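Local structure of ribulose bisphosphate carboxylase small chain (4F0H) at residues Gln5-Phe10 and Thr94-Ile99; Gly34-Asn39 and Tyr79-Gly84. The protein forms the small subunit of RuBisCO, the enzyme that fixes carbon dioxide onto ribulose bisphosphate, and probably supports the catalytic large subunits without carrying the active site. All coordinates share one frame; numbering follows the deposited sequence.

Contact 1 of 2, residues Gln5-Phe10 and Thr94-Ile99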
loop_
_atom_site.group_PDB
_atom_site.type_symbol
_atom_site.label_atom_id
_atom_site.label_comp_id
_atom_site.label_asym_id
_atom_site.label_seq_id
_atom_site.Cartn_x
_atom_site.Cartn_y
_atom_site.Cartn_z
ATOM N N GLN B 5 -27.715 6.687 -34.741
ATOM C CA GLN B 5 -27.517 7.972 -34.049
ATOM C C GLN B 5 -28.626 8.913 -34.536
ATOM O O GLN B 5 -29.077 8.754 -35.658
ATOM C CB GLN B 5 -26.182 8.566 -34.484
ATOM C CG GLN B 5 -25.022 7.815 -33.898
ATOM C CD GLN B 5 -23.739 8.227 -34.512
ATOM O OE1 GLN B 5 -23.488 9.413 -34.754
ATOM N NE2 GLN B 5 -22.890 7.251 -34.770
ATOM N N GLY B 6 -29.048 9.888 -33.730
ATOM C CA GLY B 6 -30.015 10.881 -34.199
ATOM C C GLY B 6 -31.376 10.646 -33.562
ATOM O O GLY B 6 -31.722 9.520 -33.259
ATOM N N THR B 7 -32.141 11.714 -33.345
ATOM C CA THR B 7 -33.437 11.570 -32.681
ATOM C C THR B 7 -34.488 10.786 -33.491
ATOM O O THR B 7 -35.416 10.187 -32.903
ATOM C CB THR B 7 -33.983 12.952 -32.366
ATOM O OG1 THR B 7 -32.967 13.665 -31.657
ATOM C CG2 THR B 7 -35.185 12.901 -31.484
ATOM N N PHE B 8 -34.397 10.766 -34.824
ATOM C CA PHE B 8 -35.482 10.124 -35.581
ATOM C C PHE B 8 -35.071 9.058 -36.566
ATOM O O PHE B 8 -35.777 8.753 -37.595
ATOM C CB PHE B 8 -36.308 11.150 -36.329
ATOM C CG PHE B 8 -36.802 12.303 -35.476
ATOM C CD1 PHE B 8 -36.259 13.573 -35.632
ATOM C CD2 PHE B 8 -37.800 12.133 -34.573
ATOM C CE1 PHE B 8 -36.751 14.647 -34.833
ATOM C CE2 PHE B 8 -38.266 13.197 -33.803
ATOM C CZ PHE B 8 -37.739 14.437 -33.960
ATOM N N SER B 9 -33.936 8.454 -36.260
ATOM C CA SER B 9 -33.334 7.533 -37.189
ATOM C C SER B 9 -34.069 6.247 -37.332
ATOM O O SER B 9 -33.807 5.529 -38.287
ATOM C CB SER B 9 -31.877 7.278 -36.816
ATOM O OG SER B 9 -31.140 8.470 -37.221
ATOM N N PHE B 10 -34.956 5.917 -36.400
ATOM C CA PHE B 10 -35.828 4.720 -36.606
ATOM C C PHE B 10 -37.047 5.024 -37.459
ATOM O O PHE B 10 -37.843 4.134 -37.793
ATOM C CB PHE B 10 -36.255 4.102 -35.285
ATOM C CG PHE B 10 -35.389 2.966 -34.852
ATOM C CD1 PHE B 10 -35.882 1.687 -34.813
ATOM C CD2 PHE B 10 -34.085 3.196 -34.441
ATOM C CE1 PHE B 10 -35.097 0.621 -34.351
ATOM C CE2 PHE B 10 -33.294 2.139 -33.967
ATOM C CZ PHE B 10 -33.801 0.855 -33.961
ATOM N N THR B 94 -26.809 20.564 -26.246
ATOM C CA THR B 94 -27.739 20.036 -27.235
ATOM C C THR B 94 -29.046 19.522 -26.632
ATOM O O THR B 94 -29.034 18.855 -25.602
ATOM C CB THR B 94 -27.043 18.929 -27.993
ATOM O OG1 THR B 94 -25.851 19.478 -28.625
ATOM C CG2 THR B 94 -27.969 18.328 -29.049
ATOM N N ILE B 95 -30.185 19.870 -27.237
ATOM C CA ILE B 95 -31.434 19.270 -26.886
ATOM C C ILE B 95 -32.133 18.541 -28.048
ATOM O O ILE B 95 -33.198 17.984 -27.840
ATOM C CB ILE B 95 -32.455 20.242 -26.206
ATOM C CG1 ILE B 95 -32.991 21.251 -27.195
ATOM C CG2 ILE B 95 -31.888 20.923 -24.907
ATOM C CD1 ILE B 95 -34.432 21.812 -26.697
ATOM N N ILE B 96 -31.548 18.546 -29.255
ATOM C CA ILE B 96 -32.091 17.755 -30.336
ATOM C C ILE B 96 -30.995 17.665 -31.394
ATOM O O ILE B 96 -30.221 18.645 -31.569
ATOM C CB ILE B 96 -33.375 18.402 -30.905
ATOM C CG1 ILE B 96 -33.994 17.540 -31.977
ATOM C CG2 ILE B 96 -33.098 19.747 -31.531
ATOM C CD1 ILE B 96 -35.302 18.067 -32.485
ATOM N N SER B 97 -30.921 16.528 -32.076
ATOM C CA SER B 97 -29.863 16.266 -33.124
ATOM C C SER B 97 -30.353 15.135 -34.040
ATOM O O SER B 97 -30.553 14.019 -33.580
ATOM C CB SER B 97 -28.563 15.896 -32.441
ATOM O OG SER B 97 -27.579 15.407 -33.326
ATOM N N PHE B 98 -30.621 15.432 -35.321
ATOM C CA PHE B 98 -31.133 14.388 -36.188
ATOM C C PHE B 98 -30.476 14.452 -37.573
ATOM O O PHE B 98 -30.002 15.522 -38.092
ATOM C CB PHE B 98 -32.667 14.489 -36.283
ATOM C CG PHE B 98 -33.127 15.806 -36.775
ATOM C CD1 PHE B 98 -33.368 16.842 -35.893
ATOM C CD2 PHE B 98 -33.314 16.027 -38.143
ATOM C CE1 PHE B 98 -33.795 18.069 -36.350
ATOM C CE2 PHE B 98 -33.733 17.258 -38.604
ATOM C CZ PHE B 98 -33.959 18.293 -37.690
ATOM N N ILE B 99 -30.453 13.289 -38.180
ATOM C CA ILE B 99 -29.836 13.096 -39.438
ATOM C C ILE B 99 -30.750 13.599 -40.567
ATOM O O ILE B 99 -31.955 13.291 -40.611
ATOM C CB ILE B 99 -29.530 11.600 -39.707
ATOM C CG1 ILE B 99 -28.698 10.988 -38.586
ATOM C CG2 ILE B 99 -28.819 11.411 -41.050
ATOM C CD1 ILE B 99 -27.367 11.437 -38.545
HETATM O O HOH W 1 -32.172 11.161 -36.886
#

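Contact 2 of 2, residues Gly34-Asn39 and Tyr79-Gly84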
loop_
_atom_site.group_PDB
_atom_site.type_symbol
_atom_site.label_atom_id
_atom_site.label_comp_id
_atom_site.label_asym_id
_atom_site.label_seq_id
_atom_site.Cartn_x
_atom_site.Cartn_y
_atom_site.Cartn_z
ATOM N N GLY B 34 -27.281 24.426 -35.639
ATOM C CA GLY B 34 -26.037 24.080 -36.282
ATOM C C GLY B 34 -26.197 22.938 -37.285
ATOM O O GLY B 34 -26.994 22.002 -37.064
ATOM N N ILE B 35 -25.464 23.010 -38.382
ATOM C CA ILE B 35 -25.490 21.972 -39.389
ATOM C C ILE B 35 -24.062 21.372 -39.370
ATOM O O ILE B 35 -23.063 22.108 -39.505
ATOM C CB ILE B 35 -25.763 22.572 -40.778
ATOM C CG1 ILE B 35 -27.207 22.986 -40.923
ATOM C CG2 ILE B 35 -25.470 21.518 -41.919
ATOM C CD1 ILE B 35 -27.402 23.992 -42.070
ATOM N N GLU B 36 -23.938 20.050 -39.198
ATOM C CA GLU B 36 -22.605 19.435 -39.026
ATOM C C GLU B 36 -22.557 18.156 -39.880
ATOM O O GLU B 36 -23.601 17.478 -40.080
ATOM C CB GLU B 36 -22.385 19.072 -37.587
ATOM C CG GLU B 36 -22.691 20.242 -36.613
ATOM C CD GLU B 36 -22.290 19.949 -35.125
ATOM O OE1 GLU B 36 -22.243 20.886 -34.314
ATOM O OE2 GLU B 36 -21.994 18.818 -34.751
ATOM N N TYR B 37 -21.379 17.812 -40.348
ATOM C CA TYR B 37 -21.276 16.703 -41.269
ATOM C C TYR B 37 -20.061 15.816 -40.987
ATOM O O TYR B 37 -19.084 16.253 -40.447
ATOM C CB TYR B 37 -21.268 17.204 -42.722
ATOM C CG TYR B 37 -20.080 18.050 -43.079
ATOM C CD1 TYR B 37 -20.080 19.382 -42.880
ATOM C CD2 TYR B 37 -18.959 17.464 -43.664
ATOM C CE1 TYR B 37 -18.969 20.138 -43.135
ATOM C CE2 TYR B 37 -17.875 18.188 -44.001
ATOM C CZ TYR B 37 -17.908 19.551 -43.761
ATOM O OH TYR B 37 -16.842 20.302 -44.104
ATOM N N THR B 38 -20.121 14.545 -41.341
ATOM C CA THR B 38 -18.944 13.739 -41.043
ATOM C C THR B 38 -18.941 12.524 -41.919
ATOM O O THR B 38 -20.007 12.077 -42.345
ATOM C CB THR B 38 -18.927 13.256 -39.582
ATOM O OG1 THR B 38 -17.595 12.811 -39.314
ATOM C CG2 THR B 38 -19.837 12.039 -39.389
ATOM N N ASN B 39 -17.766 11.948 -42.167
ATOM C CA ASN B 39 -17.698 10.624 -42.793
ATOM C C ASN B 39 -16.848 9.639 -41.914
ATOM O O ASN B 39 -16.385 8.642 -42.393
ATOM C CB ASN B 39 -17.216 10.649 -44.297
ATOM C CG ASN B 39 -15.779 11.186 -44.488
ATOM O OD1 ASN B 39 -15.016 11.311 -43.556
ATOM N ND2 ASN B 39 -15.451 11.605 -45.742
ATOM N N TYR B 79 -22.614 11.834 -43.888
ATOM C CA TYR B 79 -23.749 12.056 -42.941
ATOM C C TYR B 79 -23.762 13.507 -42.614
ATOM O O TYR B 79 -22.658 14.121 -42.475
ATOM C CB TYR B 79 -23.497 11.315 -41.612
ATOM C CG TYR B 79 -23.692 9.843 -41.769
ATOM C CD1 TYR B 79 -24.920 9.256 -41.575
ATOM C CD2 TYR B 79 -22.636 9.041 -42.175
ATOM C CE1 TYR B 79 -25.073 7.911 -41.832
ATOM C CE2 TYR B 79 -22.793 7.691 -42.392
ATOM C CZ TYR B 79 -24.032 7.136 -42.239
ATOM O OH TYR B 79 -24.166 5.734 -42.413
ATOM N N ILE B 80 -24.967 14.055 -42.442
ATOM C CA ILE B 80 -25.190 15.492 -42.116
ATOM C C ILE B 80 -26.308 15.488 -41.122
ATOM O O ILE B 80 -27.368 14.804 -41.327
ATOM C CB ILE B 80 -25.638 16.311 -43.402
ATOM C CG1 ILE B 80 -24.654 16.069 -44.587
ATOM C CG2 ILE B 80 -25.897 17.781 -43.084
ATOM C CD1 ILE B 80 -25.031 16.838 -45.916
ATOM N N LYS B 81 -26.120 16.267 -40.052
ATOM C CA LYS B 81 -27.116 16.393 -39.036
ATOM C C LYS B 81 -27.423 17.816 -38.673
ATOM O O LYS B 81 -26.609 18.731 -38.874
ATOM C CB LYS B 81 -26.722 15.647 -37.757
ATOM C CG LYS B 81 -25.356 16.081 -37.185
ATOM C CD LYS B 81 -25.051 15.319 -35.909
ATOM C CE LYS B 81 -23.968 15.984 -35.052
ATOM N NZ LYS B 81 -23.383 14.918 -34.190
ATOM N N VAL B 82 -28.599 17.994 -38.087
ATOM C CA VAL B 82 -28.953 19.324 -37.632
ATOM C C VAL B 82 -28.994 19.276 -36.152
ATOM O O VAL B 82 -29.490 18.278 -35.596
ATOM C CB VAL B 82 -30.328 19.783 -38.210
ATOM C CG1 VAL B 82 -30.668 21.153 -37.654
ATOM C CG2 VAL B 82 -30.223 19.875 -39.728
ATOM N N VAL B 83 -28.486 20.309 -35.491
ATOM C CA VAL B 83 -28.321 20.211 -34.048
ATOM C C VAL B 83 -28.922 21.455 -33.430
ATOM O O VAL B 83 -28.724 22.522 -33.948
ATOM C CB VAL B 83 -26.806 20.133 -33.673
ATOM C CG1 VAL B 83 -26.642 20.006 -32.199
ATOM C CG2 VAL B 83 -26.186 18.897 -34.236
ATOM N N GLY B 84 -29.685 21.337 -32.344
ATOM C CA GLY B 84 -30.242 22.564 -31.723
ATOM C C GLY B 84 -29.685 22.684 -30.327
ATOM O O GLY B 84 -29.847 21.736 -29.498
HETATM O O HOH W 2 -20.684 16.913 -33.663
#

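Contact 1 of 2, residues Gln5-Phe10 and Thr94-Ile99
Q5 meets I99 through its backbone: the carbonyl O of Q5 lies 3.7 Å from CG1 of I99, while its side-chain NE2 turns elsewhere, to the backbone O of I41 and to backbone of another protein chain. G6 has the nearest CA-CA approach to the strand, 4.2 Å from the CA of F98. Its bare CA also lies 3.2 Å from the O of S97 in a CA-H...O contact. At T7 the same S97 oxygen accepts the backbone N-H, with T7 N to S97 O at 2.8 Å and an N-H...O angle of 150°. T7 OG1 sits near this oxygen too, but it is also hydrogen-bonded to backbone of another protein chain. F8 carries most of the aromatic packing. Its CD1 rests 3.8 Å from CB of F98, whose CG lies between its own backbone N and carbonyl carbon (chi1 58°), a setting that leads the ring away from the loop. The two rings are oblique, with centroids 5.8 Å apart and planes at 58°; CG2 of T7 covers one face of the F8 ring over its centre, and CD1 of I96 lies near F8 CE1. Q22 of helix 16-28 touches both phenylalanines. S9 folds the loop back, OG donating to Q5 O at 2.6 Å, and packs against I99 CG1. One water ties the segments together: it accepts from F8 N and from I99 N, the latter at 3.0 Å, and donates to S9 OG. With a single direct backbone bond and one water bridge in place of a ladder, the arrangement is that of an N-terminal loop laid along strand 93-101, outermost within this chain in the antiparallel sheet of the RuBisCO small-subunit fold.

Contact 2 of 2, residues Gly34-Asn39 and Tyr79-Gly84
I35 and V82, like Y37 and I80, face each other as non-hydrogen-bonded pairs in an antiparallel ladder joining the two central strands of the small-subunit sheet; the strand axes approach to 4.7 Å at 156°. Hydrogen-bonded pairs alternate with them. G34 and V83 exchange two bonds, the one from G34 N to V83 O being almost straight at 175°, and E36 and K81 likewise exchange two. At T38 and Y79 the bond from T38 N to Y79 O is sound at 2.8 Å, whereas the return bond is weak.

Apolar contacts gather on the face of I35, Y37, I80 and V82. Helix 61-74 packs on I35, I80 and V82 through I68 and C71, while Y37 meets F78 edge-to-face. I35 and I80 lie side by side, CG2 to CG2 at 3.9 Å, and CG1 of I80 reaches CB of Y37.

On the other face E36 and K81 bring opposite charges together between V83 and Y79. Extended beyond CG, they cross obliquely; E36 OE2 touches CE of K81 at 3.5 Å but stays 4.2 Å from NZ, too far for a salt bridge. OE2 also has a long, weak ion pair with a basic side chain of another protein's chain, and K81 a cation-pi contact with W48. A water spans the gap, donating to E36 OE2 at 2.6 Å and accepting weakly from K81 NZ.

Overall arrangement
Both contacts are buried and reach the same antiparallel sheet, contact 1 only through strand 93-101, the neighbour of 79-86; their centres lie about 10 Å apart. The backbone joins them directly, with probable hydrogen bonds from V82 N to F98 O and from G84 N to I96 O. The centre of contact 2 is about 4 Å from the centre of the chain, that of contact 1 about 7 Å. Contact 2 pairs two regular strands through a repeating ladder. Contact 1 sets an irregular loop against one of the two edge strands within this chain and relies on oblique aromatics, one shared carbonyl and a water. Another protein chain reaches nine residues of contact 1, but only E36, weakly, in contact 2.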